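Local coordinates for protein glia-derived nexin (Homo sapiens, PDB 4DY0) that inhibits serine proteases such as thrombin, trypsin and urokinase, binds heparin, and promotes neurite extension by blocking thrombin, at residues Q18-I23 with L371-I376; L43-L48 with D113-E118; V280-L285 with L321-I326. One frame throughout, in Å; residues are numbered along the deposited sequence.

Overall arrangement
Contact 1 joins helix 5-26 to the C-terminal strand 369-376 and so closes a long span of chain that includes contacts 2 and 3. Contacts 1 and 3 have centres about 10 Å apart and touch directly: Phe-372 CE2 lies 3.8 Å from Lys-325 N. Contact 2 stands apart, its centre about 21 Å from that of contact 1 and about 18 Å from that of contact 3, with nearest atoms about 7 Å away in both cases. It is also on the heparin side, the Phe-115 side chain being about 11 Å from a bound sulfated glucosamine. All three lie away from the predicted reactive bond.

Contact 1: residues Q18-I23 with L371-I376; sequences QVFNQI and LFMGQI
Phe-20 reaches from helix 5-26 onto the strand 369-376, and Met-373 comes up from the strand to lie over one face of its ring. The two segments run nearly parallel, with axes 9.7 Å apart, a distance that large side chains have to bridge. Phe-20 does so with CG anti to the backbone N (chi1 174°), beside the carbonyl carbon. Its CB already meets the thioether, 3.9 Å from Met-373 SD, and CG is nearer still to the same sulfur. At the centre of the ring Met-373 CG sits almost on the normal, 3.7 Å from the centroid, in a CH-pi contact. The sulfur stands obliquely, 4.0 Å from the centroid and 31° off the normal, which makes this a Met-aromatic contact. The extended methionine then carries its methyl to one side of the ring, where CE is 3.3 Å from Phe-20 CD2 and slightly farther from CE2. On the other side, CD1 and CE1 approach the carbonyl oxygen of Met-373. The tip, CZ, ends 3.8 Å from Gln-375 CB, and Gln-375 N lies at the ring edge, in plane. The amide of Gln-375 is engaged elsewhere, its NE2 bonding to Asp-30 O. Ile-32 and Ile-34 of strand 32-34 and Leu-359 of strand 358-364 also pack against the phenyl group. No hydrogen bond links the two segments, so between them helix and strand depend on dispersion and on the polarisable sulfur set obliquely against the aromatic ring.

Contact 2: residues L43-L48 with D113-E118; sequences LGMLQL and DVFQCE
Phe-115, Met-45 and Cys-117 account for most of the surface buried where helix 36-47 meets the turn from helix 105-115 into strand 117-121. Phe-115 lays its ring against the helix backbone: CE2 is 3.4 Å from Gly-44 C, and Met-45 N sits over one face, displaced toward the rim. Such closeness depends on the glycine, since a beta carbon at Gly-44 would fall only 2.2 Å from Phe-115 CZ. The opposite face of the ring carries Val-114 CG1, its own neighbour in sequence, above the centre, while Leu-48 CD2 meets the edge in plane, 3.7 Å from CE2. The ring is therefore bounded on both faces and at one edge.

Met-45 works alongside. With CG anti to the carbonyl carbon (chi1 -74°), its CG comes 3.7 Å from Phe-115 CB and equally near to CG and CD2 of the ring. SD stands farther off, 5.4 Å from the ring centroid and oblique to it, a loose Met-aromatic contact. A bend at chi3 (46°) lays the methyl end of the methionine against the cysteine sulfur; the modelled 3.2 Å between CE and Cys-117 SG is unusually short, and its exact value is doubtful. Met-45 SD lies near both the sulfur and CB of Cys-117. Around this apolar patch, Asn-77 of helix 70-81 touches the Phe-115 side chain, and its ND2 bonds to Val-114 O.

The arrangement belongs to the serpin fold, in which helix 36-47 lies behind the large central sheet and helix 105-115 turns through Gln-116, with positive phi, into strand 117-121 at the edge of that sheet.

Contact 3: residues V280-L285 with L321-I326; sequences VAQTDL and LQKAKI. With SO4 (sulfate ion), chain D.
Ala-281 and Ala-324 pair across two antiparallel strands, Ala-324 N giving a 3.0 Å hydrogen bond to Ala-281 O while Ala-281 N returns one to Ala-324 O. Two residues on, Thr-283 and Gln-322 repeat the exchange, although the bond from Thr-283 N to Gln-322 O, at 2.9 Å, is the most bent of the four (142°). Between these hydrogen-bonded pairs, Gln-282 and Lys-323 form a non-hydrogen-bonded pair with side chains on one face. There Lys-323 runs extended, CG anti to the backbone N, and its CE passes 3.9 Å from Val-280 CG2. These strands are neighbours in the large sheet A of the serpin fold; strand 319-328 is flanked on its other side by parallel strand 162-170, and in serpins the reactive loop inserts between these last two on cleavage. Outward from the pair, Lys-323 NZ bonds to the carbonyl oxygens of Asp-147 and Asn-148 and, weakly and with doubtful geometry, to O2 of a sulfate ion probably from the crystallisation liquor. An alanine in place of Lys-323 would probably deprive those two carbonyls of this lysine's N-H groups and open a gap beside Val-280 CG2. Lys-325, on the same face, sends NZ to Met-145 O. On the opposite face, the amide of Gln-322 is fixed by Asn-166 OD1 and Ser-35 N. At the strand end, Asp-284 OD1 caps Lys-286 N and OD2 bonds to His-319 ND1.

Contact 1: residues Q18-I23 with L371-I376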
loop_
_atom_site.group_PDB
_atom_site.type_symbol
_atom_site.label_atom_id
_atom_site.label_comp_id
_atom_site.label_asym_id
_atom_site.label_seq_id
_atom_site.Cartn_x
_atom_site.Cartn_y
_atom_site.Cartn_z
ATOM N N GLN A 18 4.225 -8.607 -4.268
ATOM C CA GLN A 18 5.546 -9.056 -4.699
ATOM C C GLN A 18 6.573 -7.949 -4.529
ATOM O O GLN A 18 7.715 -8.202 -4.138
ATOM C CB GLN A 18 5.514 -9.520 -6.156
ATOM C CG GLN A 18 4.933 -10.912 -6.336
ATOM C CD GLN A 18 4.800 -11.301 -7.793
ATOM O OE1 GLN A 18 3.775 -11.839 -8.209
ATOM N NE2 GLN A 18 5.835 -11.026 -8.581
ATOM N N VAL A 19 6.164 -6.720 -4.824
ATOM C CA VAL A 19 7.028 -5.572 -4.615
ATOM C C VAL A 19 7.343 -5.432 -3.130
ATOM O O VAL A 19 8.505 -5.301 -2.744
ATOM C CB VAL A 19 6.399 -4.274 -5.160
ATOM C CG1 VAL A 19 7.196 -3.063 -4.709
ATOM C CG2 VAL A 19 6.305 -4.337 -6.685
ATOM N N PHE A 20 6.309 -5.480 -2.294
ATOM C CA PHE A 20 6.517 -5.428 -0.848
ATOM C C PHE A 20 7.540 -6.473 -0.405
ATOM O O PHE A 20 8.439 -6.177 0.393
ATOM C CB PHE A 20 5.198 -5.638 -0.101
ATOM C CG PHE A 20 5.355 -5.744 1.394
ATOM C CD1 PHE A 20 5.366 -4.605 2.189
ATOM C CD2 PHE A 20 5.491 -6.983 2.006
ATOM C CE1 PHE A 20 5.507 -4.699 3.559
ATOM C CE2 PHE A 20 5.639 -7.085 3.382
ATOM C CZ PHE A 20 5.644 -5.944 4.159
ATOM N N ASN A 21 7.400 -7.690 -0.925
ATOM C CA ASN A 21 8.277 -8.795 -0.541
ATOM C C ASN A 21 9.730 -8.529 -0.909
ATOM O O ASN A 21 10.653 -9.008 -0.250
ATOM C CB ASN A 21 7.805 -10.103 -1.176
ATOM C CG ASN A 21 6.493 -10.581 -0.601
ATOM O OD1 ASN A 21 6.116 -10.200 0.509
ATOM N ND2 ASN A 21 5.789 -11.426 -1.346
ATOM N N GLN A 22 9.929 -7.762 -1.969
ATOM C CA GLN A 22 11.272 -7.391 -2.370
ATOM C C GLN A 22 11.863 -6.407 -1.387
ATOM O O GLN A 22 12.956 -6.617 -0.856
ATOM C CB GLN A 22 11.248 -6.746 -3.743
ATOM C CG GLN A 22 11.174 -7.718 -4.880
ATOM C CD GLN A 22 11.537 -7.043 -6.173
ATOM O OE1 GLN A 22 10.798 -7.108 -7.147
ATOM N NE2 GLN A 22 12.676 -6.357 -6.180
ATOM N N ILE A 23 11.131 -5.324 -1.155
ATOM C CA ILE A 23 11.611 -4.248 -0.301
ATOM C C ILE A 23 11.942 -4.787 1.082
ATOM O O ILE A 23 13.014 -4.538 1.626
ATOM C CB ILE A 23 10.569 -3.126 -0.187
ATOM C CG1 ILE A 23 10.250 -2.568 -1.576
ATOM C CG2 ILE A 23 11.073 -2.028 0.747
ATOM C CD1 ILE A 23 8.995 -1.718 -1.630
ATOM N N LEU A 371 -5.336 -2.763 0.209
ATOM C CA LEU A 371 -5.055 -1.332 0.211
ATOM C C LEU A 371 -3.738 -1.003 0.913
ATOM O O LEU A 371 -3.022 -0.091 0.505
ATOM C CB LEU A 371 -6.211 -0.574 0.864
ATOM C CG LEU A 371 -7.601 -1.018 0.394
ATOM C CD1 LEU A 371 -8.702 -0.262 1.122
ATOM C CD2 LEU A 371 -7.738 -0.852 -1.108
ATOM N N PHE A 372 -3.429 -1.747 1.971
ATOM C CA PHE A 372 -2.201 -1.537 2.728
ATOM C C PHE A 372 -1.526 -2.860 3.016
ATOM O O PHE A 372 -2.188 -3.871 3.276
ATOM C CB PHE A 372 -2.490 -0.882 4.080
ATOM C CG PHE A 372 -2.755 0.592 4.015
ATOM C CD1 PHE A 372 -3.995 1.074 3.621
ATOM C CD2 PHE A 372 -1.781 1.498 4.394
ATOM C CE1 PHE A 372 -4.248 2.435 3.585
ATOM C CE2 PHE A 372 -2.030 2.862 4.359
ATOM C CZ PHE A 372 -3.265 3.329 3.952
ATOM N N MET A 373 -0.200 -2.840 2.988
ATOM C CA MET A 373 0.596 -3.941 3.496
ATOM C C MET A 373 1.802 -3.341 4.207
ATOM O O MET A 373 2.508 -2.495 3.650
ATOM C CB MET A 373 1.035 -4.861 2.362
ATOM C CG MET A 373 1.772 -6.103 2.833
ATOM S SD MET A 373 2.050 -7.267 1.490
ATOM C CE MET A 373 2.669 -8.692 2.393
ATOM N N GLY A 374 2.037 -3.764 5.442
ATOM C CA GLY A 374 3.099 -3.158 6.222
ATOM C C GLY A 374 3.889 -4.112 7.091
ATOM O O GLY A 374 3.357 -5.097 7.617
ATOM N N GLN A 375 5.174 -3.821 7.244
ATOM C CA GLN A 375 5.963 -4.510 8.240
ATOM C C GLN A 375 6.377 -3.472 9.274
ATOM O O GLN A 375 7.037 -2.488 8.951
ATOM C CB GLN A 375 7.170 -5.220 7.611
ATOM C CG GLN A 375 8.506 -4.620 7.955
ATOM C CD GLN A 375 9.667 -5.515 7.554
ATOM O OE1 GLN A 375 9.551 -6.738 7.559
ATOM N NE2 GLN A 375 10.794 -4.903 7.201
ATOM N N ILE A 376 5.954 -3.676 10.514
ATOM C CA ILE A 376 6.272 -2.726 11.571
ATOM C C ILE A 376 7.319 -3.313 12.503
ATOM O O ILE A 376 7.033 -4.251 13.248
ATOM C CB ILE A 376 5.022 -2.345 12.388
ATOM C CG1 ILE A 376 3.941 -1.755 11.472
ATOM C CG2 ILE A 376 5.387 -1.384 13.513
ATOM C CD1 ILE A 376 4.399 -0.536 10.668
#

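Contact 2: residues L43-L48 with D113-E118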
loop_
_atom_site.group_PDB
_atom_site.type_symbol
_atom_site.label_atom_id
_atom_site.label_comp_id
_atom_site.label_asym_id
_atom_site.label_seq_id
_atom_site.Cartn_x
_atom_site.Cartn_y
_atom_site.Cartn_z
ATOM N N LEU A 43 0.841 1.207 -12.212
ATOM C CA LEU A 43 1.282 0.523 -13.421
ATOM C C LEU A 43 0.251 0.700 -14.539
ATOM O O LEU A 43 0.610 0.855 -15.704
ATOM C CB LEU A 43 1.553 -0.961 -13.151
ATOM C CG LEU A 43 2.741 -1.318 -12.237
ATOM C CD1 LEU A 43 2.804 -2.821 -11.968
ATOM C CD2 LEU A 43 4.068 -0.829 -12.817
ATOM N N GLY A 44 -1.029 0.681 -14.180
ATOM C CA GLY A 44 -2.095 0.940 -15.146
ATOM C C GLY A 44 -1.986 2.340 -15.728
ATOM O O GLY A 44 -2.050 2.532 -16.945
ATOM N N MET A 45 -1.814 3.322 -14.851
ATOM C CA MET A 45 -1.602 4.698 -15.265
ATOM C C MET A 45 -0.516 4.790 -16.332
ATOM O O MET A 45 -0.721 5.391 -17.384
ATOM C CB MET A 45 -1.235 5.558 -14.053
ATOM C CG MET A 45 -2.423 5.857 -13.145
ATOM S SD MET A 45 -1.984 6.174 -11.420
ATOM C CE MET A 45 -0.607 7.296 -11.619
ATOM N N LEU A 46 0.635 4.185 -16.057
ATOM C CA LEU A 46 1.759 4.196 -16.994
ATOM C C LEU A 46 1.485 3.378 -18.257
ATOM O O LEU A 46 2.018 3.678 -19.321
ATOM C CB LEU A 46 3.029 3.677 -16.314
ATOM C CG LEU A 46 3.629 4.569 -15.228
ATOM C CD1 LEU A 46 4.841 3.909 -14.615
ATOM C CD2 LEU A 46 3.999 5.918 -15.805
ATOM N N GLN A 47 0.666 2.338 -18.145
ATOM C CA GLN A 47 0.381 1.511 -19.309
ATOM C C GLN A 47 -0.402 2.312 -20.351
ATOM O O GLN A 47 -0.253 2.101 -21.553
ATOM C CB GLN A 47 -0.385 0.253 -18.914
ATOM C CG GLN A 47 -0.024 -0.949 -19.762
ATOM C CD GLN A 47 -1.078 -2.035 -19.723
ATOM O OE1 GLN A 47 -2.119 -1.925 -20.372
ATOM N NE2 GLN A 47 -0.810 -3.097 -18.969
ATOM N N LEU A 48 -1.227 3.237 -19.869
ATOM C CA LEU A 48 -2.015 4.116 -20.721
ATOM C C LEU A 48 -1.162 4.921 -21.696
ATOM O O LEU A 48 -1.634 5.306 -22.766
ATOM C CB LEU A 48 -2.833 5.076 -19.853
ATOM C CG LEU A 48 -4.334 4.838 -19.640
ATOM C CD1 LEU A 48 -4.759 3.409 -19.941
ATOM C CD2 LEU A 48 -4.731 5.246 -18.223
ATOM N N ASP A 113 -10.450 9.179 -15.640
ATOM C CA ASP A 113 -11.614 8.302 -15.601
ATOM C C ASP A 113 -11.347 7.001 -14.837
ATOM O O ASP A 113 -12.064 6.664 -13.897
ATOM C CB ASP A 113 -12.082 7.994 -17.026
ATOM C CG ASP A 113 -13.367 7.188 -17.059
ATOM O OD1 ASP A 113 -13.420 6.190 -17.812
ATOM O OD2 ASP A 113 -14.323 7.551 -16.337
ATOM N N VAL A 114 -10.306 6.279 -15.238
ATOM C CA VAL A 114 -10.055 4.942 -14.706
ATOM C C VAL A 114 -9.334 4.909 -13.356
ATOM O O VAL A 114 -9.654 4.083 -12.502
ATOM C CB VAL A 114 -9.271 4.077 -15.711
ATOM C CG1 VAL A 114 -8.899 2.738 -15.085
ATOM C CG2 VAL A 114 -10.077 3.877 -16.983
ATOM N N PHE A 115 -8.361 5.798 -13.167
ATOM C CA PHE A 115 -7.489 5.731 -11.992
ATOM C C PHE A 115 -7.577 6.955 -11.085
ATOM O O PHE A 115 -6.780 7.098 -10.153
ATOM C CB PHE A 115 -6.028 5.510 -12.413
ATOM C CG PHE A 115 -5.804 4.243 -13.188
ATOM C CD1 PHE A 115 -5.883 3.008 -12.562
ATOM C CD2 PHE A 115 -5.508 4.285 -14.540
ATOM C CE1 PHE A 115 -5.679 1.838 -13.269
ATOM C CE2 PHE A 115 -5.301 3.116 -15.257
ATOM C CZ PHE A 115 -5.386 1.891 -14.621
ATOM N N GLN A 116 -8.549 7.826 -11.347
ATOM C CA GLN A 116 -8.654 9.093 -10.626
ATOM C C GLN A 116 -7.264 9.703 -10.511
ATOM O O GLN A 116 -6.855 10.164 -9.448
ATOM C CB GLN A 116 -9.272 8.898 -9.238
ATOM C CG GLN A 116 -10.566 8.102 -9.233
ATOM C CD GLN A 116 -10.343 6.622 -9.495
ATOM O OE1 GLN A 116 -11.191 5.948 -10.080
ATOM N NE2 GLN A 116 -9.193 6.109 -9.063
ATOM N N CYS A 117 -6.541 9.680 -11.624
ATOM C CA CYS A 117 -5.180 10.178 -11.675
ATOM C C CYS A 117 -5.132 11.501 -12.419
ATOM O O CYS A 117 -5.671 11.631 -13.520
ATOM C CB CYS A 117 -4.276 9.165 -12.375
ATOM S SG CYS A 117 -2.554 9.690 -12.554
ATOM N N GLU A 118 -4.487 12.488 -11.813
ATOM C CA GLU A 118 -4.348 13.786 -12.438
ATOM C C GLU A 118 -3.010 13.879 -13.142
ATOM O O GLU A 118 -1.971 13.563 -12.567
ATOM C CB GLU A 118 -4.467 14.897 -11.396
ATOM C CG GLU A 118 -5.742 14.840 -10.576
ATOM C CD GLU A 118 -6.213 16.214 -10.156
ATOM O OE1 GLU A 118 -7.270 16.306 -9.497
ATOM O OE2 GLU A 118 -5.529 17.203 -10.497
#

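Contact 3: residues V280-L285 with L321-I326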
loop_
_atom_site.group_PDB
_atom_site.type_symbol
_atom_site.label_atom_id
_atom_site.label_comp_id
_atom_site.label_asym_id
_atom_site.label_seq_id
_atom_site.Cartn_x
_atom_site.Cartn_y
_atom_site.Cartn_z
ATOM N N VAL A 280 3.711 5.045 8.748
ATOM C CA VAL A 280 3.927 5.854 7.558
ATOM C C VAL A 280 5.284 5.571 6.914
ATOM O O VAL A 280 6.309 5.507 7.596
ATOM C CB VAL A 280 3.808 7.356 7.873
ATOM C CG1 VAL A 280 4.690 7.721 9.066
ATOM C CG2 VAL A 280 4.173 8.183 6.653
ATOM N N ALA A 281 5.284 5.403 5.596
ATOM C CA ALA A 281 6.515 5.169 4.858
ATOM C C ALA A 281 6.399 5.664 3.423
ATOM O O ALA A 281 5.320 5.656 2.833
ATOM C CB ALA A 281 6.876 3.694 4.881
ATOM N N GLN A 282 7.520 6.103 2.870
ATOM C CA GLN A 282 7.581 6.477 1.473
ATOM C C GLN A 282 8.620 5.608 0.791
ATOM O O GLN A 282 9.554 5.130 1.428
ATOM C CB GLN A 282 7.954 7.948 1.320
ATOM C CG GLN A 282 8.119 8.380 -0.125
ATOM C CD GLN A 282 8.768 9.743 -0.258
ATOM O OE1 GLN A 282 8.350 10.710 0.383
ATOM N NE2 GLN A 282 9.796 9.828 -1.098
ATOM N N THR A 283 8.466 5.402 -0.507
ATOM C CA THR A 283 9.406 4.573 -1.218
ATOM C C THR A 283 9.395 4.881 -2.706
ATOM O O THR A 283 8.380 5.305 -3.258
ATOM C CB THR A 283 9.099 3.080 -0.991
ATOM O OG1 THR A 283 10.291 2.314 -1.177
ATOM C CG2 THR A 283 8.029 2.592 -1.958
ATOM N N ASP A 284 10.540 4.679 -3.347
ATOM C CA ASP A 284 10.640 4.774 -4.790
ATOM C C ASP A 284 10.483 3.371 -5.357
ATOM O O ASP A 284 11.282 2.484 -5.057
ATOM C CB ASP A 284 11.993 5.367 -5.182
ATOM C CG ASP A 284 12.093 5.671 -6.664
ATOM O OD1 ASP A 284 11.129 5.379 -7.400
ATOM O OD2 ASP A 284 13.140 6.198 -7.092
ATOM N N LEU A 285 9.457 3.169 -6.177
ATOM C CA LEU A 285 9.128 1.838 -6.688
ATOM C C LEU A 285 10.044 1.372 -7.817
ATOM O O LEU A 285 9.994 0.212 -8.219
ATOM C CB LEU A 285 7.670 1.801 -7.153
ATOM C CG LEU A 285 6.611 1.379 -6.131
ATOM C CD1 LEU A 285 7.114 1.542 -4.708
ATOM C CD2 LEU A 285 5.305 2.139 -6.346
ATOM N N LEU A 321 6.905 7.443 -6.855
ATOM C CA LEU A 321 6.878 7.603 -5.404
ATOM C C LEU A 321 5.536 7.238 -4.796
ATOM O O LEU A 321 4.493 7.760 -5.196
ATOM C CB LEU A 321 7.227 9.038 -5.025
ATOM C CG LEU A 321 8.527 9.561 -5.631
ATOM C CD1 LEU A 321 8.640 11.058 -5.418
ATOM C CD2 LEU A 321 9.727 8.834 -5.044
ATOM N N GLN A 322 5.571 6.336 -3.823
ATOM C CA GLN A 322 4.383 5.982 -3.067
ATOM C C GLN A 322 4.589 6.297 -1.593
ATOM O O GLN A 322 5.613 5.938 -1.008
ATOM C CB GLN A 322 4.051 4.501 -3.234
ATOM C CG GLN A 322 2.850 4.058 -2.415
ATOM C CD GLN A 322 2.469 2.616 -2.674
ATOM O OE1 GLN A 322 3.007 1.694 -2.052
ATOM N NE2 GLN A 322 1.526 2.410 -3.594
ATOM N N LYS A 323 3.616 6.978 -0.999
ATOM C CA LYS A 323 3.631 7.225 0.434
ATOM C C LYS A 323 2.333 6.722 1.043
ATOM O O LYS A 323 1.246 7.062 0.582
ATOM C CB LYS A 323 3.825 8.709 0.726
ATOM C CG LYS A 323 4.126 9.016 2.182
ATOM C CD LYS A 323 4.911 10.313 2.313
ATOM C CE LYS A 323 5.196 10.647 3.769
ATOM N NZ LYS A 323 6.180 11.757 3.880
ATOM N N ALA A 324 2.455 5.898 2.074
ATOM C CA ALA A 324 1.292 5.299 2.711
ATOM C C ALA A 324 1.293 5.663 4.180
ATOM O O ALA A 324 2.337 5.646 4.831
ATOM C CB ALA A 324 1.300 3.782 2.529
ATOM N N LYS A 325 0.119 5.997 4.699
ATOM C CA LYS A 325 0.008 6.459 6.074
ATOM C C LYS A 325 -1.300 5.988 6.694
ATOM O O LYS A 325 -2.380 6.304 6.199
ATOM C CB LYS A 325 0.106 7.985 6.120
ATOM C CG LYS A 325 -0.033 8.595 7.503
ATOM C CD LYS A 325 0.445 10.041 7.492
ATOM C CE LYS A 325 0.214 10.718 8.822
ATOM N NZ LYS A 325 0.794 12.090 8.833
ATOM N N ILE A 326 -1.192 5.215 7.768
ATOM C CA ILE A 326 -2.363 4.737 8.486
ATOM C C ILE A 326 -2.218 5.017 9.979
ATOM O O ILE A 326 -1.164 4.783 10.564
ATOM C CB ILE A 326 -2.586 3.224 8.266
ATOM C CG1 ILE A 326 -3.831 2.754 9.024
ATOM C CG2 ILE A 326 -1.365 2.435 8.708
ATOM C CD1 ILE A 326 -4.053 1.261 8.968
HETATM S S SO4 D . 3.951 13.596 6.491
HETATM O O1 SO4 D . 3.912 13.719 7.966
HETATM O O2 SO4 D . 4.427 12.244 6.123
HETATM O O3 SO4 D . 2.590 13.803 5.946
HETATM O O4 SO4 D . 4.878 14.610 5.934
#